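Local coordinates for protein alpha-galacturonidase (PDB 3FEF) that hydrolyses alpha-1,4-linked galacturonate, releasing alpha-D-galacturonate with the help of NAD(+) and manganese as a family 4 glycosidase, at residues Leu26-Glu30 and Arg60-Glu64; Ile331-Gly337 and Ile368-Val373. All blocks are in the same frame, centred on the assembly; numbering follows the deposited sequence.

Interaction 1 (Leu26-Glu30 and Arg60-Glu64)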
loop_
_atom_site.group_PDB
_atom_site.type_symbol
_atom_site.label_atom_id
_atom_site.label_comp_id
_atom_site.label_asym_id
_atom_site.label_seq_id
_atom_site.Cartn_x
_atom_site.Cartn_y
_atom_site.Cartn_z
ATOM N N LEU A 26 -13.243 25.683 30.689
ATOM C CA LEU A 26 -12.136 25.711 31.638
ATOM C C LEU A 26 -12.612 26.127 33.015
ATOM O O LEU A 26 -12.131 25.629 34.035
ATOM C CB LEU A 26 -11.030 26.663 31.174
ATOM C CG LEU A 26 -10.187 26.182 29.996
ATOM C CD1 LEU A 26 -9.183 27.282 29.622
ATOM C CD2 LEU A 26 -9.469 24.899 30.365
ATOM N N SER A 27 -13.558 27.047 33.055
ATOM C CA SER A 27 -13.905 27.637 34.335
ATOM C C SER A 27 -14.595 26.625 35.240
ATOM O O SER A 27 -14.543 26.753 36.451
ATOM C CB SER A 27 -14.760 28.892 34.144
ATOM O OG SER A 27 -16.079 28.539 33.770
ATOM N N ILE A 28 -15.228 25.611 34.660
ATOM C CA ILE A 28 -15.915 24.601 35.474
ATOM C C ILE A 28 -15.194 23.256 35.649
ATOM O O ILE A 28 -15.668 22.403 36.390
ATOM C CB ILE A 28 -17.345 24.309 34.968
ATOM C CG1 ILE A 28 -17.327 23.908 33.489
ATOM C CG2 ILE A 28 -18.241 25.514 35.199
ATOM C CD1 ILE A 28 -18.712 23.735 32.910
ATOM N N ASP A 29 -14.071 23.048 34.968
ATOM C CA ASP A 29 -13.336 21.799 35.157
ATOM C C ASP A 29 -12.437 21.904 36.382
ATOM O O ASP A 29 -11.615 22.805 36.476
ATOM C CB ASP A 29 -12.524 21.424 33.915
ATOM C CG ASP A 29 -12.354 19.919 33.773
ATOM O OD1 ASP A 29 -11.632 19.311 34.589
ATOM O OD2 ASP A 29 -12.964 19.337 32.853
ATOM N N GLU A 30 -12.604 20.994 37.333
ATOM C CA GLU A 30 -11.827 21.060 38.566
ATOM C C GLU A 30 -10.587 20.163 38.494
ATOM O O GLU A 30 -9.754 20.151 39.397
ATOM C CB GLU A 30 -12.713 20.713 39.769
ATOM C CG GLU A 30 -14.074 21.426 39.733
ATOM C CD GLU A 30 -14.669 21.677 41.116
ATOM O OE1 GLU A 30 -13.995 21.397 42.131
ATOM O OE2 GLU A 30 -15.816 22.170 41.186
ATOM N N ARG A 60 -9.000 29.576 38.775
ATOM C CA ARG A 60 -8.433 28.338 38.285
ATOM C C ARG A 60 -7.427 28.618 37.157
ATOM O O ARG A 60 -6.320 28.065 37.129
ATOM C CB ARG A 60 -9.582 27.459 37.779
ATOM C CG ARG A 60 -9.186 26.112 37.184
ATOM C CD ARG A 60 -10.435 25.325 36.755
ATOM N NE ARG A 60 -11.277 24.939 37.889
ATOM C CZ ARG A 60 -10.811 24.525 39.066
ATOM N NH1 ARG A 60 -9.506 24.424 39.271
ATOM N NH2 ARG A 60 -11.648 24.194 40.035
ATOM N N TRP A 61 -7.813 29.485 36.228
ATOM C CA TRP A 61 -6.954 29.811 35.109
ATOM C C TRP A 61 -6.597 31.296 35.015
ATOM O O TRP A 61 -7.459 32.148 35.064
ATOM C CB TRP A 61 -7.578 29.307 33.805
ATOM C CG TRP A 61 -7.624 27.799 33.743
ATOM C CD1 TRP A 61 -8.578 26.979 34.279
ATOM C CD2 TRP A 61 -6.660 26.944 33.124
ATOM N NE1 TRP A 61 -8.265 25.663 34.028
ATOM C CE2 TRP A 61 -7.097 25.616 33.314
ATOM C CE3 TRP A 61 -5.475 27.171 32.412
ATOM C CZ2 TRP A 61 -6.390 24.523 32.822
ATOM C CZ3 TRP A 61 -4.780 26.094 31.925
ATOM C CH2 TRP A 61 -5.235 24.783 32.132
ATOM N N ARG A 62 -5.312 31.588 34.873
ATOM C CA ARG A 62 -4.855 32.949 34.683
ATOM C C ARG A 62 -4.630 33.226 33.197
ATOM O O ARG A 62 -3.897 32.500 32.515
ATOM C CB ARG A 62 -3.582 33.210 35.490
ATOM C CG ARG A 62 -2.805 34.470 35.072
ATOM C CD ARG A 62 -2.336 35.239 36.301
ATOM N NE ARG A 62 -0.882 35.422 36.366
ATOM C CZ ARG A 62 -0.250 36.035 37.374
ATOM N NH1 ARG A 62 -0.945 36.522 38.403
ATOM N NH2 ARG A 62 1.079 36.166 37.363
ATOM N N TYR A 63 -5.279 34.268 32.701
ATOM C CA TYR A 63 -5.179 34.641 31.308
ATOM C C TYR A 63 -4.232 35.813 31.148
ATOM O O TYR A 63 -4.211 36.699 31.980
ATOM C CB TYR A 63 -6.555 35.032 30.787
ATOM C CG TYR A 63 -7.496 33.862 30.701
ATOM C CD1 TYR A 63 -8.191 33.416 31.828
ATOM C CD2 TYR A 63 -7.675 33.181 29.499
ATOM C CE1 TYR A 63 -9.052 32.344 31.747
ATOM C CE2 TYR A 63 -8.536 32.099 29.416
ATOM C CZ TYR A 63 -9.214 31.689 30.539
ATOM O OH TYR A 63 -10.066 30.623 30.446
ATOM N N GLU A 64 -3.444 35.792 30.079
ATOM C CA GLU A 64 -2.562 36.894 29.739
ATOM C C GLU A 64 -2.543 37.119 28.215
ATOM O O GLU A 64 -2.142 36.225 27.455
ATOM C CB GLU A 64 -1.144 36.604 30.257
ATOM C CG GLU A 64 -0.217 37.818 30.272
ATOM C CD GLU A 64 1.277 37.460 30.176
ATOM O OE1 GLU A 64 1.647 36.271 30.359
ATOM O OE2 GLU A 64 2.086 38.383 29.903
#
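The side chains of Leu26 and Trp61 cross at about a right angle where helix 18-28 lies against strand 61-66, an outermost strand, within this chain, of the parallel Rossmann-type sheet. A single methyl, Leu26 CD2, sits over one face of the indole, 4.2 Å from the centroid of its five-membered ring and 27° off the normal, a CH-pi contact displaced toward the rim. The other methyl, CD1, reaches 3.6 Å to Tyr63 OH, so the leucine fork touches two aromatic residues of one strand. Val36 of the neighbouring strand 34-39 touches all three side chains.

Arg60 works at the other end. Its CG is anti to the backbone N (chi1 179°), and a bend at chi3 (-66°) swings the guanidinium beneath the chain leaving the helix, where Glu30 CA rests 3.4 Å above its plane, toward the rim. Glu30 OE1 stays 4.2 Å from Arg60 NH2, too far for a salt bridge, while NH1 makes a weak hydrogen bond to Met32 O. An alanine in place of Arg60 is likely to leave Glu30 without the guanidinium it rests against and Met32 O without this donor. The chemistry is thus divided: CH-pi packing inside, a charged group laid against backbone at the more exposed end.

Interaction 2 (Ile331-Gly337 and Ile368-Val373)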
loop_
_atom_site.group_PDB
_atom_site.type_symbol
_atom_site.label_atom_id
_atom_site.label_comp_id
_atom_site.label_asym_id
_atom_site.label_seq_id
_atom_site.Cartn_x
_atom_site.Cartn_y
_atom_site.Cartn_z
ATOM N N ILE A 331 -10.851 16.937 25.783
ATOM C CA ILE A 331 -9.780 16.378 24.993
ATOM C C ILE A 331 -8.452 16.756 25.611
ATOM O O ILE A 331 -7.539 15.935 25.682
ATOM C CB ILE A 331 -9.821 16.862 23.522
ATOM C CG1 ILE A 331 -11.028 16.267 22.783
ATOM C CG2 ILE A 331 -8.534 16.470 22.796
ATOM C CD1 ILE A 331 -11.113 16.724 21.324
ATOM N N ILE A 332 -8.341 17.994 26.074
ATOM C CA ILE A 332 -7.111 18.418 26.738
ATOM C C ILE A 332 -6.885 17.582 28.010
ATOM O O ILE A 332 -5.787 17.064 28.252
ATOM C CB ILE A 332 -7.161 19.916 27.092
ATOM C CG1 ILE A 332 -7.149 20.757 25.817
ATOM C CG2 ILE A 332 -6.015 20.295 28.040
ATOM C CD1 ILE A 332 -7.532 22.250 26.041
ATOM N N ALA A 333 -7.923 17.437 28.827
ATOM C CA ALA A 333 -7.800 16.592 30.024
ATOM C C ALA A 333 -7.330 15.170 29.666
ATOM O O ALA A 333 -6.490 14.593 30.349
ATOM C CB ALA A 333 -9.113 16.540 30.796
ATOM N N ALA A 334 -7.878 14.607 28.592
ATOM C CA ALA A 334 -7.508 13.242 28.216
ATOM C C ALA A 334 -6.038 13.235 27.788
ATOM O O ALA A 334 -5.290 12.308 28.085
ATOM C CB ALA A 334 -8.395 12.742 27.092
ATOM N N LEU A 335 -5.616 14.284 27.099
ATOM C CA LEU A 335 -4.239 14.344 26.630
ATOM C C LEU A 335 -3.276 14.439 27.793
ATOM O O LEU A 335 -2.134 14.021 27.679
ATOM C CB LEU A 335 -4.044 15.494 25.641
ATOM C CG LEU A 335 -4.627 15.177 24.258
ATOM C CD1 LEU A 335 -4.637 16.412 23.389
ATOM C CD2 LEU A 335 -3.829 14.055 23.592
ATOM N N LEU A 336 -3.746 14.965 28.920
ATOM C CA LEU A 336 -2.900 15.082 30.119
ATOM C C LEU A 336 -2.969 13.850 31.012
ATOM O O LEU A 336 -2.284 13.766 32.038
ATOM C CB LEU A 336 -3.270 16.332 30.917
ATOM C CG LEU A 336 -3.008 17.626 30.132
ATOM C CD1 LEU A 336 -3.802 18.784 30.681
ATOM C CD2 LEU A 336 -1.524 17.941 30.115
ATOM N N GLY A 337 -3.784 12.879 30.613
ATOM C CA GLY A 337 -3.896 11.650 31.380
ATOM C C GLY A 337 -4.970 11.718 32.446
ATOM O O GLY A 337 -5.084 10.816 33.258
ATOM N N ILE A 368 -8.239 8.693 22.817
ATOM C CA ILE A 368 -7.369 9.733 23.287
ATOM C C ILE A 368 -7.033 9.444 24.714
ATOM O O ILE A 368 -7.906 9.184 25.531
ATOM C CB ILE A 368 -8.006 11.130 23.153
ATOM C CG1 ILE A 368 -8.534 11.332 21.726
ATOM C CG2 ILE A 368 -6.995 12.203 23.519
ATOM C CD1 ILE A 368 -9.123 12.709 21.482
ATOM N N THR A 369 -5.747 9.458 25.009
ATOM C CA THR A 369 -5.310 9.241 26.371
ATOM C C THR A 369 -3.995 10.000 26.558
ATOM O O THR A 369 -3.653 10.840 25.724
ATOM C CB THR A 369 -5.228 7.734 26.693
ATOM O OG1 THR A 369 -4.956 7.555 28.082
ATOM C CG2 THR A 369 -4.160 7.041 25.867
ATOM N N ARG A 370 -3.279 9.760 27.650
ATOM C CA ARG A 370 -2.145 10.637 27.945
ATOM C C ARG A 370 -1.243 10.793 26.724
ATOM O O ARG A 370 -0.661 9.828 26.273
ATOM C CB ARG A 370 -1.326 10.142 29.151
ATOM C CG ARG A 370 -0.291 11.169 29.607
ATOM C CD ARG A 370 0.765 10.538 30.505
ATOM N NE ARG A 370 1.795 11.508 30.829
ATOM C CZ ARG A 370 2.836 11.767 30.041
ATOM N NH1 ARG A 370 2.994 11.105 28.899
ATOM N NH2 ARG A 370 3.719 12.682 30.392
ATOM N N ASN A 371 -1.128 12.005 26.188
ATOM C CA ASN A 371 -0.172 12.265 25.117
ATOM C C ASN A 371 -0.358 11.312 23.926
ATOM O O ASN A 371 0.627 10.951 23.283
ATOM C CB ASN A 371 1.275 12.142 25.637
ATOM C CG ASN A 371 2.319 12.686 24.645
ATOM O OD1 ASN A 371 2.118 13.721 24.016
ATOM N ND2 ASN A 371 3.444 11.995 24.524
ATOM N N ARG A 372 -1.605 10.922 23.638
ATOM C CA ARG A 372 -1.901 9.961 22.559
ATOM C C ARG A 372 -3.216 10.295 21.905
ATOM O O ARG A 372 -4.237 10.367 22.591
ATOM C CB ARG A 372 -2.043 8.532 23.117
ATOM C CG ARG A 372 -0.954 7.585 22.773
ATOM C CD ARG A 372 -0.316 7.034 24.047
ATOM N NE ARG A 372 -1.045 5.957 24.708
ATOM C CZ ARG A 372 -1.033 5.752 26.031
ATOM N NH1 ARG A 372 -0.373 6.581 26.850
ATOM N NH2 ARG A 372 -1.690 4.718 26.544
ATOM N N VAL A 373 -3.207 10.459 20.584
ATOM C CA VAL A 373 -4.460 10.478 19.829
ATOM C C VAL A 373 -4.361 9.388 18.767
ATOM O O VAL A 373 -3.513 9.451 17.905
ATOM C CB VAL A 373 -4.692 11.845 19.143
ATOM C CG1 VAL A 373 -5.956 11.804 18.241
ATOM C CG2 VAL A 373 -4.771 12.954 20.186
#
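Leu335, near the C-terminal end of helix 328-335, lays one methyl against the hairpin formed by strands 361-369 and 372-375. Its CD2 lies 3.7 Å from Ile368 CG2 and equally 3.7 Å from Val373 CG2, touching a residue of each strand. Ile368 is placed to receive more than one neighbour: with CG2 anti to the backbone N and CG1 beside it (chi1 -51°), CG2 also meets Ala334 CB at 3.9 Å, while CD1 extends to Ile331 CG2 at 4.0 Å. This buried apolar side is the tight part, and Trp141 of the Rossmann sheet packs on Leu335 and Val373.

Toward the type II turn Thr369-Arg372 the backbones draw close and the contact becomes polar. Asn371 N donates to Leu335 O across 2.7 Å with an N-H...O angle of 153°, tilted 23° from the carbonyl plane, the one hydrogen bond joining the segments. Beside it Gly337 ends the helix in a Schellman motif, its CA 3.7 Å from Arg370 CB; a CB there would probably crowd Arg370 CG and collide with the preceding carbonyl O. The looser side is that of the partly exposed Arg370 and Asn371 side chains: Arg370 NE is hydrogen-bonded to His217 O of the second subunit, whereas Asn371 OD1 accepts from Trp141 and Lys164. The turn therefore donates one main-chain hydrogen bond to the helix end, while branched aliphatic packing joins helix to hairpin inside.

Interactions 1 and 2 show how one protein joins helices to strands in two family regions. Residues 26-30 and 60-64 fasten a helix to the Rossmann-type sheet, in a region that probably binds NAD(+); residues 331-337 and 368-373 pack a helix on a hairpin of the C-terminal region. Their centres are 18 Å apart and their nearest atoms about 5 Å, without touching, but helix 328-335 runs between them: its Val329 meets Leu26 and Asp29, and its Ile332 touches Met32, as does Leu336 just after it. Neither contact forms the catalytic centre. In interaction 2 the Ile331 side chain is about 10 Å from that of the metal ligand Cys169 and about 13 Å from the bound magnesium ion.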